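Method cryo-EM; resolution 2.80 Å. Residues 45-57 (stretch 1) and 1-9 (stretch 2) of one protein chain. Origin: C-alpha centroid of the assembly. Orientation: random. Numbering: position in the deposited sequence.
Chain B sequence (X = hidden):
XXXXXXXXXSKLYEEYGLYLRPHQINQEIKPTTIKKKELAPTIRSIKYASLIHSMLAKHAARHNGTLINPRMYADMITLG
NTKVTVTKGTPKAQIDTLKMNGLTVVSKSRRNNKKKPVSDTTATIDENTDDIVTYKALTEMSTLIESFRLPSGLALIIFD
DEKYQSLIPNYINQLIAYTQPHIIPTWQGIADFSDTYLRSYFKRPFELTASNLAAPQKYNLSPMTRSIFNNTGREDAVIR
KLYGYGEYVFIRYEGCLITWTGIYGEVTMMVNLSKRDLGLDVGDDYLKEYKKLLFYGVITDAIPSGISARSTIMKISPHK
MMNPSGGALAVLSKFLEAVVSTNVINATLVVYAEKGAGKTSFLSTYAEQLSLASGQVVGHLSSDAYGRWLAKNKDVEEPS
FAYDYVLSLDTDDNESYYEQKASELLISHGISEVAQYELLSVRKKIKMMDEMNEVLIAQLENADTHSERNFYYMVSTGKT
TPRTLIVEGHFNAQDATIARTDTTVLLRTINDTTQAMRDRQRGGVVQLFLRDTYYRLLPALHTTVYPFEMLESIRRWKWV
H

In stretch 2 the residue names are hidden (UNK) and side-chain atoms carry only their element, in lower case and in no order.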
# COMPACT_ATOMS: atom_id res chain seq x y z
N SER B 45 -44.95 -30.39 5.51
CA SER B 45 -43.82 -29.68 4.91
C SER B 45 -43.07 -28.84 5.94
O SER B 45 -41.84 -28.73 5.87
CB SER B 45 -44.32 -28.81 3.77
OG SER B 45 -43.26 -28.07 3.21
N ILE B 46 -43.78 -28.26 6.90
CA ILE B 46 -43.08 -27.43 7.88
C ILE B 46 -42.27 -28.29 8.86
O ILE B 46 -41.17 -27.90 9.28
CB ILE B 46 -44.06 -26.48 8.59
CG1 ILE B 46 -43.31 -25.43 9.41
CG2 ILE B 46 -45.07 -27.21 9.46
CD1 ILE B 46 -44.16 -24.29 9.85
N LYS B 47 -42.74 -29.51 9.16
CA LYS B 47 -41.96 -30.43 9.98
C LYS B 47 -40.74 -30.93 9.22
O LYS B 47 -39.67 -31.14 9.81
CB LYS B 47 -42.83 -31.59 10.43
CG LYS B 47 -44.00 -31.20 11.29
CD LYS B 47 -44.81 -32.42 11.70
CE LYS B 47 -46.07 -32.03 12.45
NZ LYS B 47 -45.77 -31.45 13.79
N TYR B 48 -40.89 -31.13 7.90
CA TYR B 48 -39.76 -31.53 7.07
C TYR B 48 -38.69 -30.46 7.05
O TYR B 48 -37.49 -30.76 7.16
CB TYR B 48 -40.24 -31.81 5.65
CG TYR B 48 -41.15 -33.01 5.50
CD1 TYR B 48 -41.26 -33.97 6.50
CD2 TYR B 48 -41.91 -33.17 4.35
CE1 TYR B 48 -42.09 -35.05 6.36
CE2 TYR B 48 -42.75 -34.25 4.21
CZ TYR B 48 -42.83 -35.19 5.21
OH TYR B 48 -43.67 -36.27 5.07
N ALA B 49 -39.10 -29.19 6.95
CA ALA B 49 -38.15 -28.09 6.99
C ALA B 49 -37.47 -27.97 8.35
O ALA B 49 -36.29 -27.62 8.42
CB ALA B 49 -38.84 -26.78 6.63
N SER B 50 -38.19 -28.27 9.44
CA SER B 50 -37.57 -28.27 10.76
C SER B 50 -36.50 -29.35 10.88
O SER B 50 -35.42 -29.11 11.44
CB SER B 50 -38.64 -28.46 11.83
OG SER B 50 -38.06 -28.53 13.12
N LEU B 51 -36.78 -30.54 10.34
CA LEU B 51 -35.79 -31.62 10.34
C LEU B 51 -34.56 -31.26 9.51
O LEU B 51 -33.43 -31.59 9.88
CB LEU B 51 -36.43 -32.91 9.83
CG LEU B 51 -37.52 -33.55 10.68
CD1 LEU B 51 -38.14 -34.72 9.96
CD2 LEU B 51 -36.95 -34.00 12.01
N ILE B 52 -34.77 -30.57 8.38
CA ILE B 52 -33.65 -30.14 7.55
C ILE B 52 -32.80 -29.10 8.28
O ILE B 52 -31.56 -29.14 8.21
CB ILE B 52 -34.15 -29.64 6.19
CG1 ILE B 52 -34.72 -30.79 5.37
CG2 ILE B 52 -33.05 -29.02 5.37
CD1 ILE B 52 -35.41 -30.35 4.12
N HIS B 53 -33.43 -28.17 9.01
CA HIS B 53 -32.68 -27.19 9.80
C HIS B 53 -31.83 -27.86 10.88
O HIS B 53 -30.66 -27.48 11.07
CB HIS B 53 -33.61 -26.19 10.48
CG HIS B 53 -34.14 -25.13 9.57
ND1 HIS B 53 -35.33 -25.26 8.88
CD2 HIS B 53 -33.66 -23.91 9.25
CE1 HIS B 53 -35.55 -24.16 8.18
NE2 HIS B 53 -34.54 -23.33 8.38
N SER B 54 -32.39 -28.85 11.57
CA SER B 54 -31.64 -29.55 12.61
C SER B 54 -30.45 -30.31 12.03
O SER B 54 -29.34 -30.26 12.58
CB SER B 54 -32.56 -30.50 13.36
OG SER B 54 -33.62 -29.79 13.98
N MET B 55 -30.68 -31.00 10.91
CA MET B 55 -29.61 -31.75 10.25
C MET B 55 -28.51 -30.83 9.74
O MET B 55 -27.32 -31.15 9.87
CB MET B 55 -30.20 -32.57 9.11
CG MET B 55 -29.24 -33.47 8.38
SD MET B 55 -28.61 -34.83 9.35
CE MET B 55 -30.06 -35.89 9.40
N LEU B 56 -28.88 -29.67 9.20
CA LEU B 56 -27.89 -28.71 8.70
C LEU B 56 -27.06 -28.12 9.83
O LEU B 56 -25.85 -27.93 9.67
CB LEU B 56 -28.57 -27.60 7.92
CG LEU B 56 -28.99 -27.91 6.49
CD1 LEU B 56 -29.77 -26.76 5.93
CD2 LEU B 56 -27.74 -28.12 5.68
N ALA B 57 -27.69 -27.82 10.97
CA ALA B 57 -26.92 -27.31 12.11
C ALA B 57 -25.96 -28.36 12.64
O ALA B 57 -24.82 -28.03 13.00
CB ALA B 57 -27.87 -26.84 13.20
N UNK B 1 -39.61 -24.01 3.14
CA UNK B 1 -38.51 -23.89 4.09
C UNK B 1 -38.02 -22.46 4.28
O UNK B 1 -37.44 -21.86 3.38
c UNK B 1 -36.17 -24.69 4.61
c UNK B 1 -37.33 -24.76 3.65
s UNK B 1 -34.82 -25.80 4.20
c UNK B 1 -33.63 -25.33 5.44
N UNK B 2 -38.25 -21.92 5.47
CA UNK B 2 -37.85 -20.56 5.79
C UNK B 2 -36.39 -20.52 6.22
O UNK B 2 -35.79 -21.54 6.57
c UNK B 2 -41.08 -20.76 6.62
c UNK B 2 -40.14 -19.77 6.50
c UNK B 2 -42.74 -19.34 5.70
c UNK B 2 -38.73 -20.01 6.91
c UNK B 2 -42.37 -20.55 6.23
c UNK B 2 -41.81 -18.34 5.57
c UNK B 2 -40.51 -18.56 5.96
N UNK B 3 -35.81 -19.32 6.18
CA UNK B 3 -34.44 -19.15 6.66
C UNK B 3 -34.36 -19.32 8.17
O UNK B 3 -33.35 -19.80 8.68
c UNK B 3 -33.92 -17.78 6.25
N UNK B 4 -35.41 -18.94 8.88
CA UNK B 4 -35.51 -19.10 10.32
C UNK B 4 -36.69 -20.02 10.59
O UNK B 4 -37.78 -19.79 10.06
c UNK B 4 -34.68 -15.42 11.05
c UNK B 4 -34.47 -16.86 10.73
c UNK B 4 -35.67 -17.75 11.03
c UNK B 4 -35.82 -17.93 12.52
N UNK B 5 -36.46 -21.05 11.38
CA UNK B 5 -37.44 -22.10 11.62
C UNK B 5 -38.62 -21.55 12.42
O UNK B 5 -38.41 -21.07 13.54
o UNK B 5 -37.06 -25.51 12.92
c UNK B 5 -37.55 -24.52 12.34
c UNK B 5 -36.76 -23.24 12.36
o UNK B 5 -38.65 -24.56 11.76
N UNK B 6 -39.85 -21.60 11.90
CA UNK B 6 -40.98 -21.08 12.68
C UNK B 6 -41.38 -21.97 13.84
O UNK B 6 -41.99 -21.47 14.79
c UNK B 6 -40.25 -21.88 10.52
c UNK B 6 -42.11 -20.99 11.65
c UNK B 6 -41.44 -21.00 10.34
N UNK B 7 -41.07 -23.26 13.79
CA UNK B 7 -41.42 -24.15 14.89
C UNK B 7 -40.52 -23.95 16.09
O UNK B 7 -40.92 -24.24 17.22
c UNK B 7 -42.12 -27.45 12.96
c UNK B 7 -41.38 -25.60 14.43
c UNK B 7 -42.37 -26.01 13.34
c UNK B 7 -43.79 -25.81 13.79
N UNK B 8 -39.30 -23.45 15.87
CA UNK B 8 -38.39 -23.14 16.95
C UNK B 8 -38.50 -21.68 17.38
O UNK B 8 -38.67 -21.38 18.56
n UNK B 8 -35.32 -27.60 16.51
c UNK B 8 -36.94 -23.46 16.54
c UNK B 8 -37.20 -25.97 16.38
c UNK B 8 -36.73 -27.32 16.90
c UNK B 8 -36.41 -24.82 16.98
N UNK B 9 -38.38 -20.76 16.43
CA UNK B 9 -38.42 -19.33 16.72
C UNK B 9 -39.80 -18.76 16.40
O UNK B 9 -39.95 -17.87 15.57
c UNK B 9 -37.33 -18.61 15.95
n UNK B 9 -33.97 -19.60 17.02
c UNK B 9 -34.19 -20.42 16.01
c UNK B 9 -35.96 -19.13 16.24
c UNK B 9 -35.06 -18.79 17.19
n UNK B 9 -35.40 -20.17 15.52

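Position 1 carries four side-chain atoms in an unbranched row: two carbons, a sulfur and a terminal carbon. The first carbon meets Ala49, and the last lies over the His53 ring and against Ile52 and Leu56. That thioether chain is methionine. Met1 is fully extended, with all three chi angles t, so it runs along the helix of residues 45-57 from Ala49 toward Leu56. Its CB lies 3.9 Å from CB of Ala49, where the small alanine lets the backbones come close, and its CE lies 3.7 Å from CG2 of Ile52 and 4.1 Å from CD1 of Leu56. The same CE sits over one face of the His53 ring, 3.7 Å from the centroid. A long, flexible, apolar chain suits this buried place along the helix.

Position 2 has one carbon followed by a ring of six carbons with no further atom. The ring makes no contact with the helix; the backbone O meets His53 instead. The residue is phenylalanine, a large apolar ring suited to its buried site. NE2 of His53 donates a weak hydrogen bond to O of Phe2 at 2.8 Å, with an N-H...O angle of 126°.

Position 3 has a single side-chain carbon, and its backbone O approaches His53: alanine. Its CA-to-CB bond points away from the helix, and so small an apolar group suits a buried site, while O of Ala3 lies 3.7 Å from NE2 of His53, near the plane of the ring at its edge.

Position 4 has four carbons, forked at the first, with one arm two carbons long, and touches nothing on the helix: isoleucine. The CA-to-CB bond of Ile4 points away from the helix; its apolar side chain is buried nonetheless.

Position 5 shows two carbons, the second bearing two oxygens, one of them near Ser50, so it is aspartate, a natural acceptor. OG of Ser50 donates a hydrogen bond to OD2 of Asp5 at 3.2 Å. The other oxygen, OD1, accepts a weak bond at 3.4 Å from the backbone N of position 7, helping to hold the turn. CB of Asp5 lies over the His53 face opposite Met1, 4.2 Å from the centroid.

Position 6 has three carbons closing a ring onto the backbone N and touching Ile46, the mark of proline. CB of Pro6 is 4.3 Å from CD1 of Ile46, and the ring restricts phi as the chain enters a stretch of helical phi/psi.

Position 7 has four carbons forked at the second, packed on Ile46, Lys47 and Ser50: leucine. CG of Leu7 lies 4.1 Å from CG1 of Ile46, and its CD1 is 3.8 Å from CB of Ser50, an apolar cover for this part of the helix.

Position 8 has four carbons in a row ending in nitrogen, near Ser50 and Ser54, hence lysine. NZ of Lys8 comes within 3.8 Å of OG of Ser54, at an exposed margin where a charged end can remain solvated.

Position 9 has one carbon and a five-membered ring of three carbons and two nitrogens, out of reach of the helix: histidine. His9 is exposed, where a polar ring can meet solvent, and occupies the N-cap position before the next helix.

The contact centres on His53. Its ND1 donates to O of Ala49 at 2.6 Å, steadying the ring between Met1 and Asp5, while apolar packing and the Ser50-Asp5 bond fasten the chain alongside.

Stretch 2 (1-9) MFAIDPLKH
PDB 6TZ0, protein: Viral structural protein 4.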